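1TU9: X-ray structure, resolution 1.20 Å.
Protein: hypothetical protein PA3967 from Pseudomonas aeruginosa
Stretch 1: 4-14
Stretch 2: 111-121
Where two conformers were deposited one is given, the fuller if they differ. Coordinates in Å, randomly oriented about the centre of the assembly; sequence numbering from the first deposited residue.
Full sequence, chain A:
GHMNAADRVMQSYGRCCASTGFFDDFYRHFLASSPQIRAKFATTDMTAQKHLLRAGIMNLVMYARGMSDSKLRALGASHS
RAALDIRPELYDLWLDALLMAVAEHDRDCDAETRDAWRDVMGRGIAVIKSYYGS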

# COMPACT_ATOMS: atom_id res chain seq x y z
N ASN A 4 15.87 9.17 8.76
CA ASN A 4 14.44 9.53 8.62
C ASN A 4 13.68 8.28 8.10
O ASN A 4 14.20 7.56 7.24
CB ASN A 4 14.42 10.79 7.73
CG ASN A 4 13.08 11.15 7.18
OD1 ASN A 4 12.51 10.40 6.42
ND2 ASN A 4 12.61 12.36 7.48
N ALA A 5 12.52 7.97 8.69
CA ALA A 5 11.77 6.77 8.31
C ALA A 5 11.33 6.81 6.86
O ALA A 5 11.38 5.80 6.16
CB ALA A 5 10.55 6.59 9.22
N ALA A 6 10.88 7.98 6.40
CA ALA A 6 10.50 8.13 5.00
C ALA A 6 11.69 7.88 4.08
O ALA A 6 11.54 7.26 3.04
CB ALA A 6 9.88 9.49 4.74
N ASP A 7 12.87 8.36 4.46
CA ASP A 7 14.07 8.10 3.65
C ASP A 7 14.37 6.60 3.58
O ASP A 7 14.72 6.08 2.52
CB ASP A 7 15.30 8.79 4.24
CG ASP A 7 15.33 10.27 3.99
OD1 ASP A 7 14.67 10.75 3.06
OD2 ASP A 7 16.05 11.01 4.69
N ARG A 8 14.25 5.90 4.69
CA ARG A 8 14.48 4.46 4.73
C ARG A 8 13.51 3.75 3.78
O ARG A 8 13.89 2.85 3.03
CB ARG A 8 14.30 3.91 6.14
CG ARG A 8 15.10 4.57 7.24
CD ARG A 8 15.04 3.82 8.53
NE ARG A 8 15.86 2.65 8.33
CZ ARG A 8 17.08 2.45 8.82
NH1 ARG A 8 17.63 3.27 9.71
NH2 ARG A 8 17.71 1.35 8.46
N VAL A 9 12.25 4.16 3.83
CA VAL A 9 11.26 3.59 2.93
C VAL A 9 11.57 3.92 1.47
O VAL A 9 11.46 3.05 0.61
CB VAL A 9 9.85 4.04 3.33
CG1 VAL A 9 8.83 3.73 2.25
CG2 VAL A 9 9.45 3.40 4.65
N MET A 10 11.97 5.15 1.17
CA MET A 10 12.29 5.49 -0.21
C MET A 10 13.45 4.64 -0.72
O MET A 10 13.42 4.17 -1.86
CB MET A 10 12.61 6.98 -0.36
CG MET A 10 11.40 7.85 -0.23
SD MET A 10 11.64 9.56 -0.67
CE MET A 10 12.68 10.15 0.66
N GLN A 11 14.47 4.43 0.09
CA GLN A 11 15.62 3.63 -0.33
C GLN A 11 15.18 2.21 -0.62
O GLN A 11 15.53 1.62 -1.64
CB GLN A 11 16.69 3.66 0.75
CG GLN A 11 17.34 5.03 0.94
CD GLN A 11 18.24 5.11 2.15
OE1 GLN A 11 18.73 4.08 2.62
NE2 GLN A 11 18.48 6.31 2.64
N SER A 12 14.38 1.66 0.28
CA SER A 12 13.85 0.31 0.13
C SER A 12 12.94 0.19 -1.10
O SER A 12 13.06 -0.76 -1.88
CB SER A 12 13.12 -0.10 1.39
OG SER A 12 12.45 -1.34 1.24
N TYR A 13 12.07 1.16 -1.29
CA TYR A 13 11.13 1.12 -2.40
C TYR A 13 11.87 1.22 -3.74
O TYR A 13 11.44 0.63 -4.71
CB TYR A 13 10.13 2.25 -2.27
CG TYR A 13 8.93 2.18 -3.19
CD1 TYR A 13 8.17 1.02 -3.31
CD2 TYR A 13 8.51 3.30 -3.89
CE1 TYR A 13 7.04 0.99 -4.10
CE2 TYR A 13 7.37 3.28 -4.69
CZ TYR A 13 6.64 2.11 -4.79
OH TYR A 13 5.49 2.04 -5.55
N GLY A 14 12.98 1.95 -3.79
CA GLY A 14 13.78 1.98 -5.00
C GLY A 14 14.31 0.61 -5.35
O GLY A 14 14.25 0.20 -6.51
N ALA A 111 14.91 -5.52 10.15
CA ALA A 111 13.87 -5.08 11.07
C ALA A 111 13.62 -3.58 10.98
O ALA A 111 12.49 -3.15 11.02
CB ALA A 111 14.20 -5.47 12.49
N GLU A 112 14.67 -2.79 10.87
CA GLU A 112 14.53 -1.35 10.75
C GLU A 112 13.73 -0.98 9.50
O GLU A 112 12.87 -0.11 9.55
CB GLU A 112 15.89 -0.68 10.72
CG GLU A 112 16.60 -0.71 12.07
CD GLU A 112 16.15 0.38 13.03
OE1 GLU A 112 16.63 0.36 14.18
OE2 GLU A 112 15.33 1.25 12.66
N THR A 113 14.00 -1.65 8.38
CA THR A 113 13.29 -1.37 7.13
C THR A 113 11.81 -1.68 7.30
O THR A 113 10.95 -0.91 6.89
CB THR A 113 13.83 -2.26 6.01
OG1 THR A 113 15.26 -2.18 5.96
CG2 THR A 113 13.35 -1.82 4.64
N ARG A 114 11.52 -2.84 7.87
CA ARG A 114 10.14 -3.28 8.01
C ARG A 114 9.36 -2.34 8.91
O ARG A 114 8.23 -1.97 8.62
CB ARG A 114 10.09 -4.73 8.50
CG ARG A 114 10.50 -5.66 7.37
CD ARG A 114 10.25 -7.12 7.54
NE ARG A 114 11.29 -7.70 8.34
CZ ARG A 114 11.17 -8.01 9.61
NH1 ARG A 114 10.01 -7.85 10.23
NH2 ARG A 114 12.22 -8.53 10.24
N ASP A 115 9.96 -1.90 10.01
CA ASP A 115 9.28 -0.97 10.92
C ASP A 115 9.08 0.40 10.28
O ASP A 115 8.09 1.09 10.55
CB ASP A 115 10.04 -0.81 12.24
CG ASP A 115 9.56 -1.76 13.30
OD1 ASP A 115 10.23 -1.88 14.33
OD2 ASP A 115 8.51 -2.42 13.19
N ALA A 116 10.02 0.81 9.45
CA ALA A 116 9.85 2.07 8.74
C ALA A 116 8.68 1.99 7.76
O ALA A 116 7.88 2.91 7.67
CB ALA A 116 11.14 2.46 8.03
N TRP A 117 8.57 0.88 7.04
CA TRP A 117 7.42 0.69 6.15
C TRP A 117 6.11 0.73 6.93
O TRP A 117 5.16 1.38 6.52
CB TRP A 117 7.52 -0.64 5.40
CG TRP A 117 8.32 -0.58 4.13
CD1 TRP A 117 9.60 -1.01 3.94
CD2 TRP A 117 7.88 -0.05 2.88
NE1 TRP A 117 9.97 -0.79 2.63
CE2 TRP A 117 8.93 -0.21 1.96
CE3 TRP A 117 6.69 0.52 2.44
CZ2 TRP A 117 8.81 0.18 0.63
CZ3 TRP A 117 6.58 0.92 1.13
CH2 TRP A 117 7.64 0.74 0.24
N ARG A 118 6.04 0.03 8.05
CA ARG A 118 4.81 -0.01 8.83
C ARG A 118 4.43 1.37 9.35
O ARG A 118 3.27 1.76 9.32
CB ARG A 118 4.90 -1.06 9.94
CG ARG A 118 4.80 -2.47 9.35
CD ARG A 118 4.61 -3.60 10.34
NE ARG A 118 4.35 -4.87 9.66
CZ ARG A 118 3.14 -5.29 9.26
NH1 ARG A 118 2.05 -4.57 9.50
NH2 ARG A 118 3.03 -6.44 8.63
N ASP A 119 5.43 2.13 9.79
CA ASP A 119 5.22 3.47 10.33
C ASP A 119 4.78 4.43 9.22
O ASP A 119 3.76 5.12 9.34
CB ASP A 119 6.53 3.89 11.00
CG ASP A 119 6.50 5.23 11.66
OD1 ASP A 119 5.54 6.04 11.51
OD2 ASP A 119 7.48 5.57 12.34
N VAL A 120 5.55 4.46 8.13
CA VAL A 120 5.29 5.39 7.05
C VAL A 120 3.97 5.08 6.34
O VAL A 120 3.18 5.97 6.08
CB VAL A 120 6.48 5.44 6.06
CG1 VAL A 120 6.13 6.20 4.79
CG2 VAL A 120 7.70 6.05 6.75
N MET A 121 3.72 3.82 6.02
CA MET A 121 2.44 3.47 5.40
C MET A 121 1.28 3.66 6.37
O MET A 121 0.21 4.09 5.96
CB MET A 121 2.43 2.03 4.89
CG MET A 121 3.45 1.74 3.81
SD MET A 121 3.06 2.51 2.21
CE MET A 121 4.13 3.91 2.25
O HOH W 1 16.77 -0.11 5.66

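What lets the two helices come so close? Their axes approach to 8.5 Å and cross at -110°, and small residues occupy the place where the backbones are nearest: the CA atoms of Ala5 and Ala116 are 5.1 Å apart. Both CA-to-CB bonds point toward the opposing helix, and because neither side chain extends past CB, Ala116 CB packs directly against the opposite backbone, 3.8 Å from Ala5 O. Ala5 O accepts from Val9 N at 3.0 Å within its own helix, and against the methyl, which is no conventional donor, it makes only a packing contact.

Which apolar side chains fill the space around this alanine pair? Val9 and Val120 pack there. Val9 CG2 sits 3.9 Å from Ala116 CB and 3.8 Å from Val120 CG2, and it also presses on the backbone at Ala116 O, 3.4 Å away. Val120 CG2 in turn lies 3.8 Å from Ala5 CB, so the valine methyl touches both Ala5 and Val9, which are one helical turn apart.

How does the indole of Trp117 meet the first helix? It offers its face to Val9 and its edge to Tyr13 and Ser12. Val9 CG1 stands 3.6 Å from the centroid of the six-membered ring of Trp117 and only 4° off the ring normal, a well-centred CH-pi contact. At the edge, Tyr13 CD1 approaches Trp117 CH2 to 3.6 Å; the two six-membered rings are oblique, with planes at 76° and centroids 5.8 Å apart. The CA-to-CB bond of Trp117 points sideways, but the end of the side chain comes nearer and lies close to all three neighbours.

Where do polar groups take part? The one direct hydrogen bond between the stretches runs from Trp117 NE1 to Ser12 OG, 2.9 Å long and nearly straight at 171°. It satisfies the indole nitrogen in a buried setting, while Ser12 OG also has a hydrogen-bonding partner elsewhere in the structure. At the exposed side of the contact, the Arg8 guanidinium lies against Glu112: Arg8 NH2 is 3.5 Å from Glu112 CB, which lies over one face of the guanidinium. The charges attract only loosely, since Arg8 NH1 and Glu112 OE2 are 4.3 Å apart and the oxygen is well out of the guanidinium plane, with no N-H directed at it. A water links Arg8 to Thr113, lying 2.6 Å from Thr113 OG1 and accepting a weak hydrogen bond from Arg8 NH2 at 3.3 Å.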